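Periplasmic solute binding protein (Pectobacterium atrosepticum, PDB 4RY1) probably binds a sugar in the periplasm and hands it to an ABC-type transporter, as expected of a bacterial solute-binding protein of family 1. Local coordinates at residues D81-K86 / G106-L111; K86-L91 / A302-N307; A180-I185 / I272-A277. All coordinates share one frame; numbering follows the deposited sequence.

Interaction 1: D81-K86 / G106-L111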
ATOM      1  N   ASP A  81      20.477 -11.451   6.770  1.00 14.19           N
ATOM      2  CA  ASP A  81      20.661 -10.144   7.404  1.00 13.53           C
ATOM      3  C   ASP A  81      21.440  -9.199   6.487  1.00 14.11           C
ATOM      4  O   ASP A  81      22.659  -9.318   6.313  1.00 14.14           O
ATOM      5  CB  ASP A  81      21.389 -10.320   8.727  1.00 14.20           C
ATOM      6  CG  ASP A  81      21.627  -9.030   9.468  1.00 16.02           C
ATOM      7  OD1 ASP A  81      21.178  -7.948   9.030  1.00 15.32           O
ATOM      8  OD2 ASP A  81      22.311  -9.124  10.520  1.00 19.77           O
ATOM      9  N   LEU A  82      20.722  -8.230   5.919  1.00 12.76           N
ATOM     10  CA  LEU A  82      21.329  -7.309   4.944  1.00 12.85           C
ATOM     11  C   LEU A  82      22.414  -6.395   5.512  1.00 13.82           C
ATOM     12  O   LEU A  82      23.220  -5.866   4.757  1.00 14.86           O
ATOM     13  CB  LEU A  82      20.272  -6.455   4.265  1.00 12.91           C
ATOM     14  CG  LEU A  82      19.202  -7.214   3.474  1.00 12.28           C
ATOM     15  CD1 LEU A  82      18.277  -6.212   2.808  1.00 12.54           C
ATOM     16  CD2 LEU A  82      19.775  -8.128   2.410  1.00 13.01           C
ATOM     17  N   ASN A  83      22.466  -6.247   6.838  1.00 13.43           N
ATOM     18  CA  ASN A  83      23.594  -5.531   7.441  1.00 13.98           C
ATOM     19  C   ASN A  83      24.928  -6.205   7.122  1.00 16.39           C
ATOM     20  O   ASN A  83      25.956  -5.543   7.136  1.00 18.90           O
ATOM     21  CB  ASN A  83      23.444  -5.348   8.966  1.00 15.94           C
ATOM     22  CG  ASN A  83      22.235  -4.509   9.360  1.00 15.33           C
ATOM     23  OD1 ASN A  83      21.511  -4.824  10.342  1.00 19.42           O
ATOM     24  ND2 ASN A  83      22.030  -3.430   8.656  1.00 16.03           N
ATOM     25  N   LYS A  84      24.904  -7.510   6.832  1.00 15.67           N
ATOM     26  CA  LYS A  84      26.111  -8.237   6.396  1.00 15.75           C
ATOM     27  C   LYS A  84      26.641  -7.811   5.022  1.00 17.52           C
ATOM     28  O   LYS A  84      27.769  -8.133   4.670  1.00 20.33           O
ATOM     29  CB  LYS A  84      25.868  -9.745   6.405  1.00 17.18           C
ATOM     30  CG  LYS A  84      25.602 -10.303   7.777  1.00 22.38           C
ATOM     31  CD  LYS A  84      25.271 -11.772   7.620  1.00 28.27           C
ATOM     32  CE  LYS A  84      25.059 -12.505   8.917  1.00 29.96           C
ATOM     33  NZ  LYS A  84      24.885 -13.932   8.528  1.00 37.33           N
ATOM     34  N   GLN A  85      25.815  -7.097   4.255  1.00 16.43           N
ATOM     35  CA  GLN A  85      26.205  -6.590   2.940  1.00 17.33           C
ATOM     36  C   GLN A  85      26.066  -5.080   2.880  1.00 18.46           C
ATOM     37  O   GLN A  85      25.761  -4.507   1.832  1.00 17.83           O
ATOM     38  CB  GLN A  85      25.374  -7.258   1.854  1.00 17.36           C
ATOM     39  CG  GLN A  85      25.556  -8.765   1.810  1.00 17.13           C
ATOM     40  CD  GLN A  85      26.936  -9.255   1.373  1.00 19.75           C
ATOM     41  OE1 GLN A  85      27.284 -10.419   1.625  1.00 24.47           O
ATOM     42  NE2 GLN A  85      27.705  -8.414   0.705  1.00 22.22           N
ATOM     43  N   LYS A  86      26.311  -4.434   4.017  1.00 19.14           N
ATOM     44  CA  LYS A  86      26.192  -2.975   4.120  1.00 21.39           C
ATOM     45  C   LYS A  86      26.935  -2.229   3.007  1.00 19.61           C
ATOM     46  O   LYS A  86      26.404  -1.271   2.434  1.00 21.77           O
ATOM     47  CB  LYS A  86      26.669  -2.474   5.493  1.00 35.45           C
ATOM     48  CG  LYS A  86      26.837  -0.960   5.524  1.00 72.35           C
ATOM     49  CD  LYS A  86      26.723  -0.345   6.907  1.00 84.43           C
ATOM     50  CE  LYS A  86      25.851   0.909   6.863  1.00137.85           C
ATOM     51  NZ  LYS A  86      24.705   0.867   7.815  1.00 93.83           N
ATOM     52  N   GLY A 106      17.365  -6.185  15.360  1.00 15.82           N
ATOM     53  CA  GLY A 106      18.704  -5.771  14.953  1.00 17.40           C
ATOM     54  C   GLY A 106      19.176  -6.254  13.594  1.00 17.76           C
ATOM     55  O   GLY A 106      20.182  -5.759  13.102  1.00 20.53           O
ATOM     56  N   LYS A 107      18.452  -7.207  12.993  1.00 14.65           N
ATOM     57  CA  LYS A 107      18.820  -7.777  11.699  1.00 16.03           C
ATOM     58  C   LYS A 107      17.929  -7.192  10.608  1.00 14.27           C
ATOM     59  O   LYS A 107      16.708  -7.194  10.724  1.00 15.18           O
ATOM     60  CB  LYS A 107      18.651  -9.277  11.737  1.00 17.63           C
ATOM     61  CG  LYS A 107      19.547  -9.926  12.784  1.00 20.81           C
ATOM     62  CD  LYS A 107      19.601 -11.423  12.633  1.00 26.93           C
ATOM     63  CE  LYS A 107      20.548 -12.053  13.650  1.00 44.87           C
ATOM     64  NZ  LYS A 107      19.914 -12.144  14.990  1.00 39.37           N
ATOM     65  N   LEU A 108      18.555  -6.654   9.570  1.00 14.29           N
ATOM     66  CA  LEU A 108      17.806  -5.992   8.492  1.00 13.36           C
ATOM     67  C   LEU A 108      17.218  -7.025   7.537  1.00 11.70           C
ATOM     68  O   LEU A 108      17.950  -7.729   6.854  1.00 14.50           O
ATOM     69  CB  LEU A 108      18.703  -4.999   7.763  1.00 13.59           C
ATOM     70  CG  LEU A 108      18.031  -4.197   6.644  1.00 14.17           C
ATOM     71  CD1 LEU A 108      16.863  -3.376   7.157  1.00 14.79           C
ATOM     72  CD2 LEU A 108      19.043  -3.295   5.964  1.00 15.25           C
ATOM     73  N   GLN A 109      15.895  -7.123   7.501  1.00 12.35           N
ATOM     74  CA  GLN A 109      15.217  -8.214   6.803  1.00 11.88           C
ATOM     75  C   GLN A 109      15.012  -7.971   5.311  1.00 10.63           C
ATOM     76  O   GLN A 109      14.786  -8.913   4.557  1.00 12.35           O
ATOM     77  CB  GLN A 109      13.849  -8.486   7.453  1.00 12.45           C
ATOM     78  CG  GLN A 109      13.929  -8.871   8.925  1.00 14.05           C
ATOM     79  CD  GLN A 109      14.800 -10.093   9.124  1.00 13.42           C
ATOM     80  OE1 GLN A 109      15.851 -10.045   9.804  1.00 17.85           O
ATOM     81  NE2 GLN A 109      14.395 -11.179   8.528  1.00 11.36           N
ATOM     82  N   GLY A 110      15.027  -6.706   4.910  1.00 12.27           N
ATOM     83  CA  GLY A 110      14.739  -6.336   3.535  1.00 11.02           C
ATOM     84  C   GLY A 110      15.113  -4.888   3.305  1.00 11.98           C
ATOM     85  O   GLY A 110      15.238  -4.123   4.247  1.00 13.59           O
ATOM     86  N   LEU A 111      15.312  -4.531   2.041  1.00 10.99           N
ATOM     87  CA  LEU A 111      15.710  -3.183   1.679  1.00 11.86           C
ATOM     88  C   LEU A 111      14.489  -2.501   1.010  1.00 10.57           C
ATOM     89  O   LEU A 111      14.025  -2.952  -0.043  1.00 11.05           O
ATOM     90  CB  LEU A 111      16.872  -3.214   0.706  1.00 12.43           C
ATOM     91  CG  LEU A 111      17.483  -1.891   0.272  1.00 14.45           C
ATOM     92  CD1 LEU A 111      17.826  -0.987   1.458  1.00 16.42           C
ATOM     93  CD2 LEU A 111      18.724  -2.193  -0.580  1.00 16.13           C
TER
HETATM   94  O   HOH W   1      22.723  -7.021  12.059  1.00 19.75           O
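D81 OD1 is gripped by two backbone N-H groups, one from each segment. From across the contact L108 N donates to D81 OD1 at 3.0 Å, and from D81's own segment N83 N donates to D81 OD1 at 3.1 Å, the second bond closing an Asx turn, D81 to N83, where the 3-10 segment 82-84 begins. Both donors stand well above the carboxylate plane and on opposite faces of it, which should hinder rotation of the group about CB-CG. D81 CG lies anti to the backbone N (chi1 -180°), 3.8 Å from K107 CB, at the start of strand 107-123. The D81 side chain crosses that of K107 at about a right angle, D81 OD2 lying 3.7 Å from K107 CG. A water links D81 OD2, at 2.6 Å, with G106 O. L82, one residue on from D81, adds a second bond to L108: L82 N donates to L108 O at 3.0 Å, nearly straight (171°) and in the carbonyl plane. Thus the N-H and the C=O of L108 are both taken up by the 81-86 turn.

Beyond these bonds the contact turns apolar. L82 CB packs on L108 CD2, while L82 CD1 reaches past the L108 carbonyl to the backbone of G110 and L111. N83 crosses the L108 side chain at about a right angle, over its CB. L82 and L111 share L89 of helix 86-89 and M306 of helix 299-310 as neighbours, which places L82 between strand 107-123 and two helices. Within the contact itself L82 CD1 lies 3.9 Å from L111 CB.

Interaction 2: K86-L91 / A302-N307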
ATOM      1  N   LYS A  86      26.311  -4.434   4.017  1.00 19.14           N
ATOM      2  CA  LYS A  86      26.192  -2.975   4.120  1.00 21.39           C
ATOM      3  C   LYS A  86      26.935  -2.229   3.007  1.00 19.61           C
ATOM      4  O   LYS A  86      26.404  -1.271   2.434  1.00 21.77           O
ATOM      5  CB  LYS A  86      26.669  -2.474   5.493  1.00 35.45           C
ATOM      6  CG  LYS A  86      26.837  -0.960   5.524  1.00 72.35           C
ATOM      7  CD  LYS A  86      26.723  -0.345   6.907  1.00 84.43           C
ATOM      8  CE  LYS A  86      25.851   0.909   6.863  1.00137.85           C
ATOM      9  NZ  LYS A  86      24.705   0.867   7.815  1.00 93.83           N
ATOM     10  N   ASP A  87      28.164  -2.640   2.719  1.00 20.06           N
ATOM     11  CA  ASP A  87      28.993  -1.914   1.739  1.00 21.67           C
ATOM     12  C   ASP A  87      28.523  -2.101   0.296  1.00 20.95           C
ATOM     13  O   ASP A  87      28.437  -1.136  -0.477  1.00 22.49           O
ATOM     14  CB  ASP A  87      30.466  -2.301   1.874  1.00 25.33           C
ATOM     15  CG  ASP A  87      31.067  -1.846   3.187  1.00 42.38           C
ATOM     16  OD1 ASP A  87      30.649  -0.791   3.704  1.00 35.69           O
ATOM     17  OD2 ASP A  87      31.954  -2.552   3.706  1.00 66.84           O
ATOM     18  N   ILE A  88      28.211  -3.340  -0.058  1.00 17.67           N
ATOM     19  CA  ILE A  88      27.697  -3.644  -1.397  1.00 16.79           C
ATOM     20  C   ILE A  88      26.364  -2.927  -1.627  1.00 16.09           C
ATOM     21  O   ILE A  88      26.150  -2.322  -2.685  1.00 17.65           O
ATOM     22  CB  ILE A  88      27.543  -5.166  -1.619  1.00 18.46           C
ATOM     23  CG1 ILE A  88      28.906  -5.861  -1.660  1.00 25.57           C
ATOM     24  CG2 ILE A  88      26.751  -5.453  -2.901  1.00 18.21           C
ATOM     25  CD1 ILE A  88      29.668  -5.693  -2.945  1.00 31.65           C
ATOM     26  N   LEU A  89      25.489  -2.968  -0.629  1.00 15.71           N
ATOM     27  CA  LEU A  89      24.178  -2.315  -0.747  1.00 15.16           C
ATOM     28  C   LEU A  89      24.220  -0.786  -0.617  1.00 18.90           C
ATOM     29  O   LEU A  89      23.296  -0.099  -1.018  1.00 21.59           O
ATOM     30  CB  LEU A  89      23.196  -2.887   0.278  1.00 14.66           C
ATOM     31  CG  LEU A  89      22.840  -4.366   0.087  1.00 15.19           C
ATOM     32  CD1 LEU A  89      22.125  -4.905   1.312  1.00 15.90           C
ATOM     33  CD2 LEU A  89      22.015  -4.537  -1.184  1.00 14.98           C
ATOM     34  N   GLY A  90      25.285  -0.248  -0.050  1.00 17.50           N
ATOM     35  CA  GLY A  90      25.325   1.185   0.199  1.00 19.06           C
ATOM     36  C   GLY A  90      24.223   1.635   1.131  1.00 19.68           C
ATOM     37  O   GLY A  90      23.516   2.592   0.852  1.00 20.35           O
ATOM     38  N   LEU A  91      24.076   0.925   2.251  1.00 17.47           N
ATOM     39  CA  LEU A  91      22.960   1.188   3.168  1.00 17.61           C
ATOM     40  C   LEU A  91      22.937   2.636   3.682  1.00 19.64           C
ATOM     41  O   LEU A  91      21.872   3.172   3.961  1.00 21.50           O
ATOM     42  CB  LEU A  91      22.947   0.196   4.329  1.00 17.32           C
ATOM     43  CG  LEU A  91      22.623  -1.256   3.939  1.00 16.33           C
ATOM     44  CD1 LEU A  91      22.570  -2.135   5.173  1.00 19.88           C
ATOM     45  CD2 LEU A  91      21.307  -1.371   3.175  1.00 17.95           C
ATOM     46  N   ALA A 302      23.532 -11.611  -4.928  1.00 12.86           N
ATOM     47  CA  ALA A 302      22.155 -11.162  -4.705  1.00 11.51           C
ATOM     48  C   ALA A 302      22.122  -9.677  -4.307  1.00 11.57           C
ATOM     49  O   ALA A 302      21.364  -8.876  -4.874  1.00 12.01           O
ATOM     50  CB  ALA A 302      21.487 -12.026  -3.621  1.00 11.87           C
ATOM     51  N   ALA A 303      22.959  -9.313  -3.350  1.00 11.97           N
ATOM     52  CA  ALA A 303      23.090  -7.919  -2.928  1.00 12.58           C
ATOM     53  C   ALA A 303      23.566  -7.016  -4.071  1.00 12.42           C
ATOM     54  O   ALA A 303      23.112  -5.867  -4.187  1.00 12.47           O
ATOM     55  CB  ALA A 303      24.033  -7.800  -1.753  1.00 13.09           C
ATOM     56  N   MET A 304      24.502  -7.514  -4.880  1.00 12.11           N
ATOM     57  CA  MET A 304      24.964  -6.744  -6.053  1.00 11.59           C
ATOM     58  C   MET A 304      23.797  -6.446  -7.006  1.00 11.80           C
ATOM     59  O   MET A 304      23.696  -5.355  -7.569  1.00 12.02           O
ATOM     60  CB  MET A 304      26.102  -7.466  -6.807  1.00 12.61           C
ATOM     61  CG  MET A 304      27.411  -7.569  -6.037  1.00 13.41           C
ATOM     62  SD  MET A 304      28.659  -8.748  -6.718  1.00 11.84           S
ATOM     63  CE  MET A 304      29.023  -7.886  -8.268  1.00 20.15           C
ATOM     64  N   LEU A 305      22.929  -7.425  -7.229  1.00 10.72           N
ATOM     65  CA  LEU A 305      21.769  -7.206  -8.101  1.00 10.99           C
ATOM     66  C   LEU A 305      20.829  -6.155  -7.502  1.00 10.66           C
ATOM     67  O   LEU A 305      20.348  -5.235  -8.176  1.00 11.51           O
ATOM     68  CB  LEU A 305      21.022  -8.507  -8.343  1.00 11.14           C
ATOM     69  CG  LEU A 305      19.733  -8.441  -9.157  1.00 10.84           C
ATOM     70  CD1 LEU A 305      19.931  -7.769 -10.515  1.00 12.35           C
ATOM     71  CD2 LEU A 305      19.113  -9.841  -9.257  1.00 13.20           C
ATOM     72  N   MET A 306      20.594  -6.260  -6.208  1.00 10.53           N
ATOM     73  CA  MET A 306      19.738  -5.304  -5.505  1.00 10.99           C
ATOM     74  C   MET A 306      20.320  -3.884  -5.583  1.00 11.72           C
ATOM     75  O   MET A 306      19.607  -2.921  -5.920  1.00 12.04           O
ATOM     76  CB  MET A 306      19.530  -5.709  -4.053  1.00 11.54           C
ATOM     77  CG  MET A 306      18.666  -6.954  -3.912  1.00 11.18           C
ATOM     78  SD  MET A 306      18.675  -7.761  -2.229  1.00  7.84           S
ATOM     79  CE  MET A 306      18.330  -6.344  -1.176  1.00 13.45           C
ATOM     80  N   ASN A 307      21.610  -3.752  -5.304  1.00 11.38           N
ATOM     81  CA  ASN A 307      22.247  -2.445  -5.409  1.00 12.09           C
ATOM     82  C   ASN A 307      22.160  -1.900  -6.825  1.00 11.68           C
ATOM     83  O   ASN A 307      21.955  -0.709  -7.035  1.00 12.91           O
ATOM     84  CB  ASN A 307      23.691  -2.512  -4.969  1.00 13.56           C
ATOM     85  CG  ASN A 307      24.374  -1.177  -5.093  1.00 14.06           C
ATOM     86  OD1 ASN A 307      24.168  -0.285  -4.263  1.00 19.34           O
ATOM     87  ND2 ASN A 307      25.173  -1.025  -6.124  1.00 17.13           N
TER
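I88 CG2 and L89 CD2 both press on A303 CB, the small side chain at which the short helix 86-89 meets helix 299-310. The close part is apolar and built on methyl groups. Its buried half is made by L89, A303 and M306: L89 CD2 lies 3.5 Å from A303 O and also touches A303 CB, and the same methyl meets M306 CB at 4.0 Å.

The flank formed by I88, M304 and N307 is partly exposed. I88 has CG2 anti to its backbone N, which sets this branch against the other helix: I88 CG2 lies 3.8 Å from A303 CB and 3.6 Å from M304 N, and it rests on the backbone as well as on the side chain. M304 itself points its CB away, yet M304 CG stays 3.8 Å from I88 CG2. Farther along this flank the apolar contact gives way to a polar group. There the carboxamide of N307 lies beside the end of the short helix, with N307 CG 3.2 Å from I88 O, and the backbones come closest, L89 CA to N307 CA 5.0 Å. The short helix stops in a Schellman motif: G90 takes positive phi as the C-prime residue, with L91 N bonded to K86 O and a weak bond from G90 N to D87 O.

Inward, the contact continues into the sheet: L91 touches L108 and L111 of strand 107-123, M306 and A303 lean on I292 of strand 284-292, and M306 also reaches F290 of that strand and V61 of strand 61-64.

Interaction 3: A180-I185 / I272-A277; sequences AQKYGI and ITIPGA
Q181 has CG anti to its carbonyl carbon (chi1 -68°) and CD anti beyond it (chi2 178°), an extended chain that brings its carboxamide to the backbone of I272 and I274. Here the last turn of helix 169-183 meets a loop between two strands, which turns back through a type II beta turn, I274 to A277. The amide takes one N-H from the loop backbone and offers one to it. Q181 NE2 donates to I272 O at 2.9 Å, nearly straight (174°), on a lone pair of I272 O and with that oxygen close to the plane of the Q181 amide, while I274 N donates to Q181 OE1 at 3.0 Å from above the carbonyl plane. T273 sits between these two bonds, its CA 3.3 Å from Q181 OE1. Both ends of the amide have further partners: W138 NE1 bonds to OE1, and NE2 also donates to S280 O. The buried carboxamide is therefore satisfied on both atoms, and the partners distinguish OE1 from NE2. A glycerol, probably from crystallisation, also bonds to I272 O.

Around this polar centre the loop packs on the helix through A277 CB and I274 CD1. A277 CB faces Q181 CB at 3.9 Å. K182 sends its amine off to a salt bridge with E204, but the root of its side chain stays at the contact, where K182 CB meets I274 CD1 at 3.6 Å.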
ATOM      1  N   ALA A 180      -6.685   8.275  14.434  1.00 19.23           N
ATOM      2  CA  ALA A 180      -5.367   8.755  14.888  1.00 19.49           C
ATOM      3  C   ALA A 180      -5.399  10.274  15.072  1.00 19.96           C
ATOM      4  O   ALA A 180      -4.844  10.808  16.035  1.00 22.66           O
ATOM      5  CB  ALA A 180      -4.276   8.368  13.916  1.00 19.54           C
ATOM      6  N   GLN A 181      -6.043  10.958  14.135  1.00 19.87           N
ATOM      7  CA  GLN A 181      -6.250  12.410  14.233  1.00 20.21           C
ATOM      8  C   GLN A 181      -7.053  12.790  15.457  1.00 23.21           C
ATOM      9  O   GLN A 181      -6.737  13.755  16.152  1.00 25.77           O
ATOM     10  CB  GLN A 181      -6.979  12.920  13.009  1.00 22.13           C
ATOM     11  CG  GLN A 181      -6.133  12.837  11.760  1.00 21.05           C
ATOM     12  CD  GLN A 181      -6.890  13.293  10.539  1.00 22.99           C
ATOM     13  OE1 GLN A 181      -8.046  13.695  10.625  1.00 22.92           O
ATOM     14  NE2 GLN A 181      -6.244  13.235   9.395  1.00 20.40           N
ATOM     15  N   LYS A 182      -8.099  12.012  15.701  1.00 22.39           N
ATOM     16  CA  LYS A 182      -9.049  12.316  16.792  1.00 22.07           C
ATOM     17  C   LYS A 182      -8.494  12.036  18.179  1.00 31.43           C
ATOM     18  O   LYS A 182      -8.672  12.809  19.120  1.00 29.26           O
ATOM     19  CB  LYS A 182     -10.329  11.495  16.640  1.00 23.14           C
ATOM     20  CG  LYS A 182     -11.357  11.801  17.718  1.00 28.67           C
ATOM     21  CD  LYS A 182     -12.757  11.527  17.236  1.00 32.28           C
ATOM     22  CE  LYS A 182     -13.763  12.219  18.140  1.00 46.84           C
ATOM     23  NZ  LYS A 182     -14.938  11.351  18.380  1.00 39.42           N
ATOM     24  N   TYR A 183      -7.851  10.889  18.292  1.00 25.06           N
ATOM     25  CA  TYR A 183      -7.414  10.349  19.572  1.00 23.42           C
ATOM     26  C   TYR A 183      -5.902  10.205  19.759  1.00 26.57           C
ATOM     27  O   TYR A 183      -5.451   9.967  20.880  1.00 26.80           O
ATOM     28  CB  TYR A 183      -8.045   8.983  19.790  1.00 22.02           C
ATOM     29  CG  TYR A 183      -9.548   8.995  19.875  1.00 29.89           C
ATOM     30  CD1 TYR A 183     -10.187   9.519  21.000  1.00 32.46           C
ATOM     31  CD2 TYR A 183     -10.329   8.466  18.856  1.00 29.93           C
ATOM     32  CE1 TYR A 183     -11.558   9.521  21.097  1.00 42.69           C
ATOM     33  CE2 TYR A 183     -11.708   8.473  18.943  1.00 32.09           C
ATOM     34  CZ  TYR A 183     -12.312   9.003  20.073  1.00 28.44           C
ATOM     35  OH  TYR A 183     -13.670   9.031  20.206  1.00 32.11           O
ATOM     36  N   GLY A 184      -5.123  10.291  18.682  1.00 25.26           N
ATOM     37  CA  GLY A 184      -3.668  10.147  18.790  1.00 67.47           C
ATOM     38  C   GLY A 184      -3.212   8.752  19.177  1.00 29.79           C
ATOM     39  O   GLY A 184      -2.117   8.588  19.748  1.00 21.95           O
ATOM     40  N   ILE A 185      -4.033   7.744  18.875  1.00 21.94           N
ATOM     41  CA  ILE A 185      -3.672   6.347  19.111  1.00 20.65           C
ATOM     42  C   ILE A 185      -3.852   5.538  17.823  1.00 20.59           C
ATOM     43  O   ILE A 185      -4.590   5.954  16.917  1.00 21.29           O
ATOM     44  CB  ILE A 185      -4.456   5.690  20.273  1.00 23.65           C
ATOM     45  CG1 ILE A 185      -5.943   5.519  19.956  1.00 27.24           C
ATOM     46  CG2 ILE A 185      -4.291   6.527  21.533  1.00 27.79           C
ATOM     47  CD1 ILE A 185      -6.601   4.439  20.795  1.00 24.84           C
ATOM     48  N   ILE A 272      -7.199  15.031   4.240  1.00 19.16           N
ATOM     49  CA  ILE A 272      -8.389  15.352   5.030  1.00 18.53           C
ATOM     50  C   ILE A 272      -8.042  15.261   6.516  1.00 20.81           C
ATOM     51  O   ILE A 272      -7.524  14.257   6.992  1.00 22.36           O
ATOM     52  CB  ILE A 272      -9.570  14.422   4.688  1.00 20.18           C
ATOM     53  CG1 ILE A 272      -9.872  14.521   3.184  1.00 21.09           C
ATOM     54  CG2 ILE A 272     -10.799  14.787   5.518  1.00 20.28           C
ATOM     55  CD1 ILE A 272     -10.846  13.474   2.696  1.00 20.29           C
ATOM     56  N   THR A 273      -8.380  16.305   7.256  1.00 20.29           N
ATOM     57  CA  THR A 273      -7.995  16.387   8.670  1.00 22.33           C
ATOM     58  C   THR A 273      -9.104  16.978   9.532  1.00 24.16           C
ATOM     59  O   THR A 273      -9.844  17.853   9.091  1.00 26.87           O
ATOM     60  CB  THR A 273      -6.724  17.236   8.830  1.00 23.95           C
ATOM     61  OG1 THR A 273      -5.710  16.742   7.944  1.00 31.98           O
ATOM     62  CG2 THR A 273      -6.178  17.170  10.222  1.00 24.80           C
ATOM     63  N   ILE A 274      -9.214  16.458  10.751  1.00 19.85           N
ATOM     64  CA  ILE A 274     -10.079  17.036  11.800  1.00 21.82           C
ATOM     65  C   ILE A 274      -9.477  18.375  12.191  1.00 24.08           C
ATOM     66  O   ILE A 274      -8.291  18.446  12.489  1.00 24.61           O
ATOM     67  CB  ILE A 274     -10.147  16.145  13.070  1.00 25.87           C
ATOM     68  CG1 ILE A 274     -10.823  14.804  12.793  1.00 24.63           C
ATOM     69  CG2 ILE A 274     -10.938  16.843  14.185  1.00 30.72           C
ATOM     70  CD1 ILE A 274     -10.702  13.779  13.902  1.00 31.20           C
ATOM     71  N   PRO A 275     -10.289  19.446  12.203  1.00 21.86           N
ATOM     72  CA  PRO A 275      -9.762  20.703  12.710  1.00 26.27           C
ATOM     73  C   PRO A 275      -9.227  20.489  14.134  1.00 30.22           C
ATOM     74  O   PRO A 275      -9.879  19.840  14.950  1.00 29.38           O
ATOM     75  CB  PRO A 275     -10.987  21.627  12.683  1.00 26.84           C
ATOM     76  CG  PRO A 275     -11.880  21.036  11.639  1.00 30.04           C
ATOM     77  CD  PRO A 275     -11.707  19.562  11.829  1.00 25.48           C
ATOM     78  N   GLY A 276      -8.013  20.955  14.398  1.00 26.87           N
ATOM     79  CA  GLY A 276      -7.393  20.797  15.723  1.00 33.72           C
ATOM     80  C   GLY A 276      -6.938  19.387  16.037  1.00 38.22           C
ATOM     81  O   GLY A 276      -6.815  18.991  17.192  1.00 58.72           O
ATOM     82  N   ALA A 277      -6.677  18.626  14.986  1.00 28.29           N
ATOM     83  CA  ALA A 277      -6.250  17.242  15.140  1.00 23.86           C
ATOM     84  C   ALA A 277      -5.022  17.127  16.016  1.00 22.03           C
ATOM     85  O   ALA A 277      -4.142  17.979  16.003  1.00 30.26           O
ATOM     86  CB  ALA A 277      -5.953  16.614  13.780  1.00 23.72           C
TER

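Overall arrangement
Interactions 1 and 2 form one continuous patch, their centres 10 Å apart, and share K86. They touch through L91, whose CD1 lies 3.8 Å from L108 CD2, and through L89, whose CD1 lies 3.7 Å from L82 O. Together they tie the 81-91 region to strand 107-123 and to helix 299-310. Interaction 3 is remote: its centre is about 35 Å from that of interaction 1 and about 40 Å from that of interaction 2, with nearest atoms about 24 and 28 Å away. Consistent with the two-lobed fold of periplasmic binding proteins, interactions 1 and 2 probably lie in one lobe and interaction 3, with the glycerol at I272, in the other.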